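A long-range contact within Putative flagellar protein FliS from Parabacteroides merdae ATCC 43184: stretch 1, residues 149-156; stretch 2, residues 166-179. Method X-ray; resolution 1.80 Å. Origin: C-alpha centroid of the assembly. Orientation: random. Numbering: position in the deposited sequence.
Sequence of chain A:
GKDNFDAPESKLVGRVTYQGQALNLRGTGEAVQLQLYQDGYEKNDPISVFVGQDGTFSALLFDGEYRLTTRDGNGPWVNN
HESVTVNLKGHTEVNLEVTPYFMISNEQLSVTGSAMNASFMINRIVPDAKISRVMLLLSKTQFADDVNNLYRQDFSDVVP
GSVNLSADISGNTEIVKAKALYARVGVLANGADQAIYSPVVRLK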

# COMPACT_ATOMS: atom_id res chain seq x y z
N ASN A 149 -11.00 -9.14 1.43
CA ASN A 149 -10.47 -10.45 1.16
C ASN A 149 -11.54 -11.51 1.39
O ASN A 149 -12.55 -11.25 2.04
N LEU A 150 -11.27 -12.72 0.90
CA LEU A 150 -12.09 -13.91 1.05
C LEU A 150 -11.55 -14.78 2.20
O LEU A 150 -12.27 -15.60 2.77
N TYR A 151 -10.25 -14.64 2.50
CA TYR A 151 -9.56 -15.40 3.53
C TYR A 151 -8.43 -14.56 4.09
O TYR A 151 -7.70 -13.92 3.32
N ARG A 152 -8.27 -14.59 5.43
CA ARG A 152 -7.22 -13.87 6.11
C ARG A 152 -6.76 -14.70 7.28
O ARG A 152 -7.60 -15.20 8.04
N GLN A 153 -5.44 -14.84 7.44
CA GLN A 153 -4.86 -15.51 8.62
C GLN A 153 -3.72 -14.64 9.12
O GLN A 153 -2.79 -14.36 8.35
N ASP A 154 -3.78 -14.23 10.39
CA ASP A 154 -2.73 -13.41 11.02
C ASP A 154 -1.75 -14.25 11.80
O ASP A 154 -2.10 -15.30 12.34
N PHE A 155 -0.50 -13.78 11.85
CA PHE A 155 0.64 -14.36 12.59
C PHE A 155 1.20 -13.20 13.42
O PHE A 155 1.50 -12.14 12.86
N SER A 156 1.27 -13.36 14.75
CA SER A 156 1.63 -12.25 15.64
C SER A 156 3.04 -12.35 16.25
O SER A 156 3.41 -11.48 17.05
N SER A 166 2.37 -21.15 6.62
CA SER A 166 1.35 -22.01 6.02
C SER A 166 0.06 -21.77 6.75
O SER A 166 0.01 -21.90 7.97
N ALA A 167 -0.96 -21.34 6.03
CA ALA A 167 -2.29 -21.05 6.59
C ALA A 167 -3.25 -22.13 6.14
O ALA A 167 -3.27 -22.47 4.95
N ASP A 168 -4.01 -22.69 7.08
CA ASP A 168 -4.94 -23.78 6.78
C ASP A 168 -6.19 -23.24 6.08
O ASP A 168 -7.00 -22.57 6.71
N ILE A 169 -6.34 -23.53 4.78
CA ILE A 169 -7.50 -23.08 4.01
C ILE A 169 -8.47 -24.26 3.76
O ILE A 169 -9.44 -24.10 3.02
N SER A 170 -8.21 -25.44 4.34
CA SER A 170 -9.08 -26.61 4.14
C SER A 170 -10.50 -26.34 4.67
O SER A 170 -10.67 -25.56 5.60
N GLY A 171 -11.50 -26.93 4.03
CA GLY A 171 -12.89 -26.72 4.44
C GLY A 171 -13.48 -25.36 4.07
O GLY A 171 -14.69 -25.18 4.21
N ASN A 172 -12.64 -24.40 3.59
CA ASN A 172 -13.11 -23.08 3.15
C ASN A 172 -13.71 -23.21 1.74
O ASN A 172 -12.97 -23.28 0.74
N THR A 173 -15.06 -23.26 1.68
CA THR A 173 -15.86 -23.44 0.47
C THR A 173 -15.77 -22.27 -0.49
O THR A 173 -15.87 -22.49 -1.69
N GLU A 174 -15.58 -21.04 0.02
CA GLU A 174 -15.48 -19.84 -0.82
C GLU A 174 -14.23 -19.89 -1.72
O GLU A 174 -14.32 -19.52 -2.89
N ILE A 175 -13.09 -20.39 -1.19
CA ILE A 175 -11.85 -20.53 -1.97
C ILE A 175 -12.07 -21.56 -3.12
O ILE A 175 -11.74 -21.28 -4.27
N VAL A 176 -12.65 -22.73 -2.80
CA VAL A 176 -12.92 -23.82 -3.74
C VAL A 176 -13.87 -23.31 -4.87
O VAL A 176 -13.64 -23.61 -6.04
N LYS A 177 -14.87 -22.48 -4.51
CA LYS A 177 -15.88 -21.92 -5.43
C LYS A 177 -15.36 -20.78 -6.32
O LYS A 177 -15.97 -20.48 -7.34
N ALA A 178 -14.33 -20.07 -5.86
CA ALA A 178 -13.79 -18.89 -6.55
C ALA A 178 -13.36 -19.18 -8.01
O ALA A 178 -12.61 -20.11 -8.23
N LYS A 179 -13.83 -18.38 -8.98
CA LYS A 179 -13.44 -18.58 -10.39
C LYS A 179 -12.06 -17.98 -10.65
O LYS A 179 -11.37 -18.39 -11.57

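Tyr151 and Leu150 dominate the contact, and Ala167 is the residue of the second stretch most covered by it. Tyr151 opens strand 151-155 with its CA-to-CB bond directed toward the second stretch; chi1 is t (175°) and chi2 is 88°, which lays the ring along the segment from Ala167 to Asn172. Ile169, in the p rotamer, places its CG2 methyl over one ring face, 3.7 Å from the centroid and 12° off the ring normal, a CH-pi contact. The ring edge meets Ala167, with CE2 of Tyr151 3.8 Å from CB of Ala167, and Asn172, whose ND2 lies 3.7 Å from Tyr151 CD1. Tyr151 OH approaches Asp168 O at 3.1 Å.

Leu150 (chi1 t, chi2 p) instead packs against helix 173-177. Its CD2 reaches Glu174 O at 3.6 Å and Ile175 CG1 at 4.2 Å. Ile175, an m rotamer, extends CD1 to within 3.8 Å of Tyr151 CB, so it touches both large side chains. Asn172 caps this helix, its OD1 accepting a hydrogen bond from Ile175 N (3.2 Å).

Ala167 CB also receives Gln153 CB at 3.8 Å and, more loosely, the edge of Phe155 (m), whose CZ is 4.4 Å away. Arg152 points away and forms a salt bridge with Asp154 (NE to OD1, 2.8 Å).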

# COMPACT_ATOMS: atom_id res chain seq x y z
CB ASN A 149 -9.25 -10.70 2.09
CG ASN A 149 -9.60 -10.68 3.56
OD1 ASN A 149 -10.24 -11.60 4.06
ND2 ASN A 149 -9.20 -9.63 4.30
CB LEU A 150 -12.02 -14.67 -0.29
CG LEU A 150 -13.07 -15.70 -0.55
CD1 LEU A 150 -14.38 -15.05 -0.89
CD2 LEU A 150 -12.64 -16.59 -1.70
CB TYR A 151 -8.99 -16.73 2.97
CG TYR A 151 -8.17 -17.51 3.97
CD1 TYR A 151 -8.78 -18.44 4.82
CD2 TYR A 151 -6.79 -17.33 4.08
CE1 TYR A 151 -8.04 -19.14 5.77
CE2 TYR A 151 -6.04 -18.04 5.02
CZ TYR A 151 -6.67 -18.93 5.87
OH TYR A 151 -5.96 -19.65 6.81
CB ARG A 152 -7.72 -12.48 6.59
CG ARG A 152 -6.69 -11.74 7.49
CD ARG A 152 -7.17 -10.33 7.84
NE ARG A 152 -6.46 -9.81 9.01
CZ ARG A 152 -6.76 -8.67 9.63
NH1 ARG A 152 -7.73 -7.89 9.16
NH2 ARG A 152 -6.11 -8.31 10.73
CB GLN A 153 -4.38 -16.94 8.30
CG GLN A 153 -3.76 -17.65 9.55
CD GLN A 153 -4.77 -17.90 10.64
OE1 GLN A 153 -5.90 -18.32 10.39
NE2 GLN A 153 -4.43 -17.54 11.86
CB ASP A 154 -3.34 -12.37 11.96
CG ASP A 154 -4.23 -11.33 11.29
OD1 ASP A 154 -4.33 -11.35 10.03
OD2 ASP A 154 -4.82 -10.52 12.01
CB PHE A 155 1.67 -14.99 11.62
CG PHE A 155 1.12 -16.15 10.79
CD1 PHE A 155 0.42 -15.91 9.61
CD2 PHE A 155 1.26 -17.46 11.22
CE1 PHE A 155 -0.12 -16.97 8.87
CE2 PHE A 155 0.73 -18.52 10.47
CZ PHE A 155 0.05 -18.27 9.29
CB SER A 156 0.61 -12.18 16.77
OG SER A 156 0.73 -13.36 17.55
CB SER A 166 1.74 -23.48 6.05
OG SER A 166 2.73 -23.74 5.08
CB ALA A 167 -2.77 -19.66 6.15
CB ASP A 168 -5.31 -24.52 8.07
CG ASP A 168 -6.13 -25.78 7.86
OD1 ASP A 168 -6.47 -26.08 6.70
OD2 ASP A 168 -6.31 -26.51 8.84
CB ILE A 169 -7.05 -22.43 2.67
CG1 ILE A 169 -6.28 -23.47 1.79
CG2 ILE A 169 -6.24 -21.12 2.90
CD1 ILE A 169 -6.03 -23.02 0.25
CB SER A 170 -8.49 -27.84 4.81
OG SER A 170 -8.48 -27.66 6.22
CB ASN A 172 -11.99 -22.04 3.18
CG ASN A 172 -12.48 -20.63 2.99
OD1 ASN A 172 -13.17 -20.29 2.02
ND2 ASN A 172 -12.17 -19.78 3.94
CB THR A 173 -17.34 -23.72 0.80
OG1 THR A 173 -17.87 -22.67 1.62
CG2 THR A 173 -17.54 -25.07 1.48
CB GLU A 174 -15.46 -18.56 0.05
CG GLU A 174 -16.83 -18.22 0.63
CD GLU A 174 -17.96 -18.11 -0.39
OE1 GLU A 174 -17.87 -17.24 -1.28
OE2 GLU A 174 -18.92 -18.90 -0.29
CB ILE A 175 -10.64 -20.92 -1.04
CG1 ILE A 175 -10.26 -19.72 -0.12
CG2 ILE A 175 -9.41 -21.38 -1.89
CD1 ILE A 175 -9.43 -20.05 1.10
CB VAL A 176 -13.49 -25.06 -3.01
CG1 VAL A 176 -13.80 -26.20 -4.00
CG2 VAL A 176 -12.53 -25.55 -1.93
CB LYS A 177 -17.05 -21.36 -4.62
CG LYS A 177 -18.12 -22.37 -4.22
CD LYS A 177 -18.96 -21.90 -3.02
CE LYS A 177 -19.72 -20.61 -3.24
NZ LYS A 177 -20.68 -20.33 -2.14
CB ALA A 178 -12.60 -18.34 -5.76
CB LYS A 179 -14.48 -18.01 -11.36
CG LYS A 179 -15.79 -18.78 -11.33
CD LYS A 179 -16.75 -18.31 -12.40
CE LYS A 179 -18.15 -18.78 -12.12
NZ LYS A 179 -19.13 -18.20 -13.08